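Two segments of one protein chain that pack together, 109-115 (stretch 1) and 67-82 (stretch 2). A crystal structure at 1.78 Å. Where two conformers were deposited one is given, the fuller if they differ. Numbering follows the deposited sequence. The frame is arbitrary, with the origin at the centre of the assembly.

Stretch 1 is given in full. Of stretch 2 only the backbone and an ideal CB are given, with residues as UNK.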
# COMPACT_ATOMS: atom_id res chain seq x y z
N ILE B 109 -0.69 -14.81 11.70
CA ILE B 109 0.56 -14.97 12.43
C ILE B 109 0.61 -13.97 13.60
O ILE B 109 0.26 -12.80 13.44
CB ILE B 109 1.79 -14.83 11.52
CG1 ILE B 109 1.84 -16.01 10.54
CG2 ILE B 109 3.13 -14.72 12.35
CD1 ILE B 109 3.01 -15.93 9.51
N PHE B 110 1.03 -14.46 14.76
CA PHE B 110 1.31 -13.60 15.92
C PHE B 110 2.79 -13.55 16.25
O PHE B 110 3.48 -14.58 16.23
CB PHE B 110 0.60 -14.12 17.16
CG PHE B 110 -0.88 -14.22 17.02
CD1 PHE B 110 -1.69 -13.14 17.37
CD2 PHE B 110 -1.48 -15.41 16.57
CE1 PHE B 110 -3.07 -13.24 17.27
CE2 PHE B 110 -2.85 -15.51 16.48
CZ PHE B 110 -3.65 -14.43 16.83
N GLN B 111 3.28 -12.36 16.53
CA GLN B 111 4.68 -12.15 16.92
C GLN B 111 4.77 -11.17 18.08
O GLN B 111 4.10 -10.14 18.07
CB GLN B 111 5.46 -11.57 15.75
CG GLN B 111 5.73 -12.58 14.64
CD GLN B 111 6.70 -13.70 15.05
OE1 GLN B 111 6.34 -14.88 15.14
NE2 GLN B 111 7.95 -13.32 15.29
N THR B 112 5.60 -11.50 19.06
CA THR B 112 5.81 -10.63 20.21
C THR B 112 7.05 -9.80 19.97
O THR B 112 7.94 -10.14 19.15
CB THR B 112 5.98 -11.40 21.54
OG1 THR B 112 7.18 -12.20 21.51
CG2 THR B 112 4.81 -12.28 21.81
N PHE B 113 7.14 -8.72 20.72
CA PHE B 113 8.33 -7.89 20.72
C PHE B 113 8.39 -7.07 21.99
O PHE B 113 7.39 -6.85 22.68
CB PHE B 113 8.37 -6.97 19.49
CG PHE B 113 7.14 -6.13 19.33
CD1 PHE B 113 6.02 -6.63 18.65
CD2 PHE B 113 7.08 -4.84 19.83
CE1 PHE B 113 4.86 -5.85 18.48
CE2 PHE B 113 5.94 -4.04 19.66
CZ PHE B 113 4.83 -4.54 18.99
N ASN B 114 9.59 -6.65 22.31
CA ASN B 114 9.84 -5.76 23.43
C ASN B 114 10.21 -4.40 22.87
O ASN B 114 10.89 -4.31 21.85
CB ASN B 114 10.97 -6.32 24.27
CG ASN B 114 10.54 -7.47 25.12
OD1 ASN B 114 10.55 -8.62 24.67
ND2 ASN B 114 10.14 -7.17 26.34
N TYR B 115 9.77 -3.34 23.54
CA TYR B 115 10.06 -1.97 23.09
C TYR B 115 9.99 -0.99 24.26
O TYR B 115 9.36 -1.29 25.26
CB TYR B 115 9.06 -1.56 22.01
CG TYR B 115 7.66 -1.34 22.54
CD1 TYR B 115 6.80 -2.40 22.75
CD2 TYR B 115 7.22 -0.06 22.84
CE1 TYR B 115 5.53 -2.18 23.26
CE2 TYR B 115 5.95 0.16 23.33
CZ TYR B 115 5.10 -0.90 23.53
OH TYR B 115 3.85 -0.67 24.03
N UNK B 67 -10.70 -17.85 21.25
CA UNK B 67 -9.53 -18.49 20.65
C UNK B 67 -8.43 -17.45 20.36
O UNK B 67 -7.24 -17.70 20.60
CB UNK B 67 -9.93 -19.22 19.36
N UNK B 68 -8.85 -16.28 19.89
CA UNK B 68 -7.94 -15.15 19.66
C UNK B 68 -7.21 -14.83 20.95
O UNK B 68 -5.98 -14.77 20.98
CB UNK B 68 -8.70 -13.92 19.15
N UNK B 69 -7.98 -14.63 22.01
CA UNK B 69 -7.40 -14.27 23.30
C UNK B 69 -6.43 -15.36 23.77
O UNK B 69 -5.32 -15.06 24.17
CB UNK B 69 -8.50 -14.05 24.34
N UNK B 70 -6.85 -16.61 23.67
CA UNK B 70 -6.01 -17.78 24.06
C UNK B 70 -4.70 -17.81 23.28
O UNK B 70 -3.64 -18.10 23.85
CB UNK B 70 -6.77 -19.09 23.83
N UNK B 71 -4.76 -17.51 21.98
CA UNK B 71 -3.54 -17.40 21.17
C UNK B 71 -2.60 -16.31 21.64
O UNK B 71 -1.39 -16.53 21.68
CB UNK B 71 -3.91 -17.14 19.71
N UNK B 72 -3.15 -15.16 22.02
CA UNK B 72 -2.35 -14.05 22.56
C UNK B 72 -1.67 -14.48 23.85
O UNK B 72 -0.47 -14.27 24.03
CB UNK B 72 -3.22 -12.82 22.81
N UNK B 73 -2.43 -15.13 24.73
CA UNK B 73 -1.89 -15.56 26.03
C UNK B 73 -0.79 -16.58 25.81
O UNK B 73 0.26 -16.50 26.46
CB UNK B 73 -2.99 -16.15 26.92
N UNK B 74 -0.98 -17.51 24.87
CA UNK B 74 0.02 -18.57 24.67
C UNK B 74 1.32 -18.01 24.11
O UNK B 74 2.39 -18.51 24.45
CB UNK B 74 -0.53 -19.65 23.73
N UNK B 75 1.22 -16.96 23.30
CA UNK B 75 2.39 -16.24 22.78
C UNK B 75 3.14 -15.48 23.86
O UNK B 75 4.38 -15.59 23.94
CB UNK B 75 1.96 -15.26 21.68
N UNK B 76 2.42 -14.74 24.70
CA UNK B 76 2.98 -14.02 25.86
C UNK B 76 3.71 -14.95 26.82
O UNK B 76 4.86 -14.68 27.24
CB UNK B 76 1.87 -13.29 26.61
N UNK B 77 3.04 -16.04 27.18
CA UNK B 77 3.63 -17.06 28.04
C UNK B 77 4.87 -17.73 27.43
O UNK B 77 5.91 -17.86 28.10
CB UNK B 77 2.58 -18.13 28.36
N UNK B 78 4.79 -18.11 26.15
CA UNK B 78 5.89 -18.80 25.50
C UNK B 78 7.11 -17.88 25.39
O UNK B 78 8.22 -18.32 25.59
CB UNK B 78 5.46 -19.30 24.12
N UNK B 79 6.88 -16.62 25.05
CA UNK B 79 7.96 -15.65 24.87
C UNK B 79 8.33 -14.89 26.15
O UNK B 79 9.14 -13.97 26.10
CB UNK B 79 7.56 -14.65 23.79
N UNK B 80 7.72 -15.26 27.28
CA UNK B 80 8.02 -14.65 28.57
C UNK B 80 7.84 -13.14 28.63
O UNK B 80 8.59 -12.43 29.31
CB UNK B 80 9.46 -14.99 28.96
N UNK B 81 6.82 -12.64 27.96
CA UNK B 81 6.56 -11.22 27.91
C UNK B 81 5.84 -10.76 29.18
O UNK B 81 4.92 -11.46 29.70
CB UNK B 81 5.74 -10.88 26.67
N UNK B 82 6.26 -9.63 29.72
CA UNK B 82 5.52 -8.97 30.80
C UNK B 82 4.98 -7.68 30.24
O UNK B 82 3.78 -7.59 29.97
CB UNK B 82 6.39 -8.72 32.03

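Stretch 1 is a strand over 109-113, and the helix of 67-78 crosses it at 39°.

Position 67 is out of reach of stretch 1, which leaves the choice open. It is Asp67.

At position 68 CA-to-CB points sideways. A small residue would fall short of the Phe110 ring, but a long apolar or aromatic one could reach it. It is Trp68. Its CZ3 lies 3.8 Å from Phe110 CE1, and the Phe110 edge is directed toward the indole face, with the planes at 62°.

Positions 69 and 70 find nothing of stretch 1 near the ideal CB. They are Phe69 and Glu70.

Position 71 points toward the strand, its ideal CB 3.8 Å from Phe110 CE2. Apolar, aromatic or small residues would all suit. It is His71. Its ring lies nearly parallel to that of Phe110 but slid apart, so the two barely overlap.

Position 72 points sideways. A branched apolar chain could still touch the Phe110 ring. It is Leu72, with CD2 3.7 Å from Phe110 CE1.

Positions 73 and 74 are out of reach. They are Ile73 and Gln74.

Position 75 points toward stretch 1, its ideal CB 4.1 Å from Thr112 CG2. Apolar atoms lie close by and the carbonyl of Phe110 offers an acceptor, so a long chain ending in a donor fits; an aliphatic one could pack. It is Lys75. Lys75 CD packs 3.9 Å from Thr112 CG2. Lys75 NZ makes a weak hydrogen bond to Phe110 O at 3.4 Å and also donates to water 1, which accepts from Thr112 N.

Position 76 points away, and 77 and 78 are out of reach. They are Ile76, Gln77 and Lys78.

Position 79 leaves helical phi/psi, and its ideal CB is 3.4 Å from Thr112 OG1. A short polar residue is favoured, acceptor or donor. It is Asp79. Thr112 OG1 donates to Asp79 OD2 in a very short bond of 2.5 Å. The same OD2 forms a long salt bridge with Lys75 NZ, at 3.6 Å.

Position 80 has positive phi, which Gly, Asn or Asp tolerate well. It is Asn80, out of reach.

Position 81 points toward the strand, its ideal CB 5.1 Å from Thr112 CG2. A medium or large apolar residue would fill the gap. It is Leu81: CD2 lies 3.9 Å from Thr112 CB, and CD1 3.7 Å from Phe113 O.

Position 82 points away. It is Tyr82.

Stretch 2 67-82: DWFEHLIQKIQKDNLY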
# COMPACT_ATOMS: atom_id res chain seq x y z
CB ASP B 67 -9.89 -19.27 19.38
CG ASP B 67 -10.62 -20.59 19.67
OD1 ASP B 67 -10.73 -21.02 20.84
OD2 ASP B 67 -11.07 -21.21 18.71
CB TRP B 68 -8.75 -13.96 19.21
CG TRP B 68 -8.16 -12.58 19.29
CD1 TRP B 68 -8.34 -11.68 20.29
CD2 TRP B 68 -7.43 -11.90 18.27
NE1 TRP B 68 -7.73 -10.50 19.99
CE2 TRP B 68 -7.17 -10.60 18.75
CE3 TRP B 68 -6.95 -12.26 17.01
CZ2 TRP B 68 -6.43 -9.68 18.02
CZ3 TRP B 68 -6.24 -11.33 16.28
CH2 TRP B 68 -5.97 -10.06 16.79
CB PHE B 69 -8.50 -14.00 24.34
CG PHE B 69 -7.99 -13.40 25.63
CD1 PHE B 69 -7.90 -12.01 25.79
CD2 PHE B 69 -7.63 -14.22 26.68
CE1 PHE B 69 -7.44 -11.45 26.98
CE2 PHE B 69 -7.17 -13.67 27.90
CZ PHE B 69 -7.09 -12.29 28.04
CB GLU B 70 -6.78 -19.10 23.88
CG GLU B 70 -5.95 -20.43 23.94
CD GLU B 70 -5.20 -20.66 25.26
OE1 GLU B 70 -5.23 -19.77 26.15
OE2 GLU B 70 -4.56 -21.74 25.40
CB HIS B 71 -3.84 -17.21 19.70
CG HIS B 71 -4.09 -18.49 18.98
ND1 HIS B 71 -5.34 -18.89 18.58
CD2 HIS B 71 -3.24 -19.47 18.60
CE1 HIS B 71 -5.25 -20.06 17.96
NE2 HIS B 71 -3.98 -20.43 17.96
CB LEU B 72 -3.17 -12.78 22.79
CG LEU B 72 -3.90 -12.15 21.58
CD1 LEU B 72 -4.84 -11.00 22.02
CD2 LEU B 72 -2.86 -11.65 20.56
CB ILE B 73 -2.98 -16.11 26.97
CG1 ILE B 73 -3.97 -15.00 27.37
CG2 ILE B 73 -2.34 -16.72 28.25
CD1 ILE B 73 -3.39 -13.81 28.09
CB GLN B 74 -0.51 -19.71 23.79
CG GLN B 74 -1.53 -20.65 24.50
CD GLN B 74 -1.10 -21.15 25.91
OE1 GLN B 74 -1.83 -20.98 26.89
NE2 GLN B 74 0.08 -21.78 26.00
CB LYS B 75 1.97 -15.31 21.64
CG LYS B 75 2.28 -15.90 20.30
CD LYS B 75 3.71 -15.57 19.95
CE LYS B 75 4.29 -16.60 19.06
NZ LYS B 75 5.55 -16.13 18.45
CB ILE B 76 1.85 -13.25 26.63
CG1 ILE B 76 1.34 -12.06 25.80
CG2 ILE B 76 2.27 -12.83 28.05
CD1 ILE B 76 -0.11 -11.67 26.15
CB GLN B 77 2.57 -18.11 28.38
CG GLN B 77 1.56 -17.59 29.40
CD GLN B 77 0.51 -18.63 29.79
OE1 GLN B 77 0.52 -19.76 29.30
NE2 GLN B 77 -0.41 -18.23 30.66
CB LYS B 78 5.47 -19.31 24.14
CG LYS B 78 6.52 -20.18 23.44
CD LYS B 78 6.37 -20.15 21.90
CE LYS B 78 5.23 -21.04 21.40
NZ LYS B 78 4.89 -20.75 19.95
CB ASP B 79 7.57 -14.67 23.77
CG ASP B 79 7.39 -15.34 22.41
OD1 ASP B 79 7.65 -16.56 22.27
OD2 ASP B 79 6.98 -14.65 21.45
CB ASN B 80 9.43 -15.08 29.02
CG ASN B 80 9.55 -16.60 29.11
OD1 ASN B 80 8.89 -17.22 29.95
ND2 ASN B 80 10.36 -17.20 28.23
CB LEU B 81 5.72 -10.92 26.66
CG LEU B 81 5.85 -9.60 25.92
CD1 LEU B 81 7.25 -9.42 25.37
CD2 LEU B 81 4.78 -9.58 24.81
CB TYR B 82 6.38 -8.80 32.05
CG TYR B 82 5.65 -8.31 33.30
CD1 TYR B 82 5.07 -9.22 34.21
CD2 TYR B 82 5.58 -6.95 33.61
CE1 TYR B 82 4.41 -8.77 35.37
CE2 TYR B 82 4.94 -6.49 34.78
CZ TYR B 82 4.35 -7.40 35.65
OH TYR B 82 3.74 -6.93 36.81
O HOH W 1 6.96 -14.01 18.70
O HOH W 2 4.24 -17.42 16.00
O HOH W 3 10.08 -11.49 25.17
O HOH W 4 10.45 -10.03 28.10
O HOH W 5 8.67 -8.36 28.86
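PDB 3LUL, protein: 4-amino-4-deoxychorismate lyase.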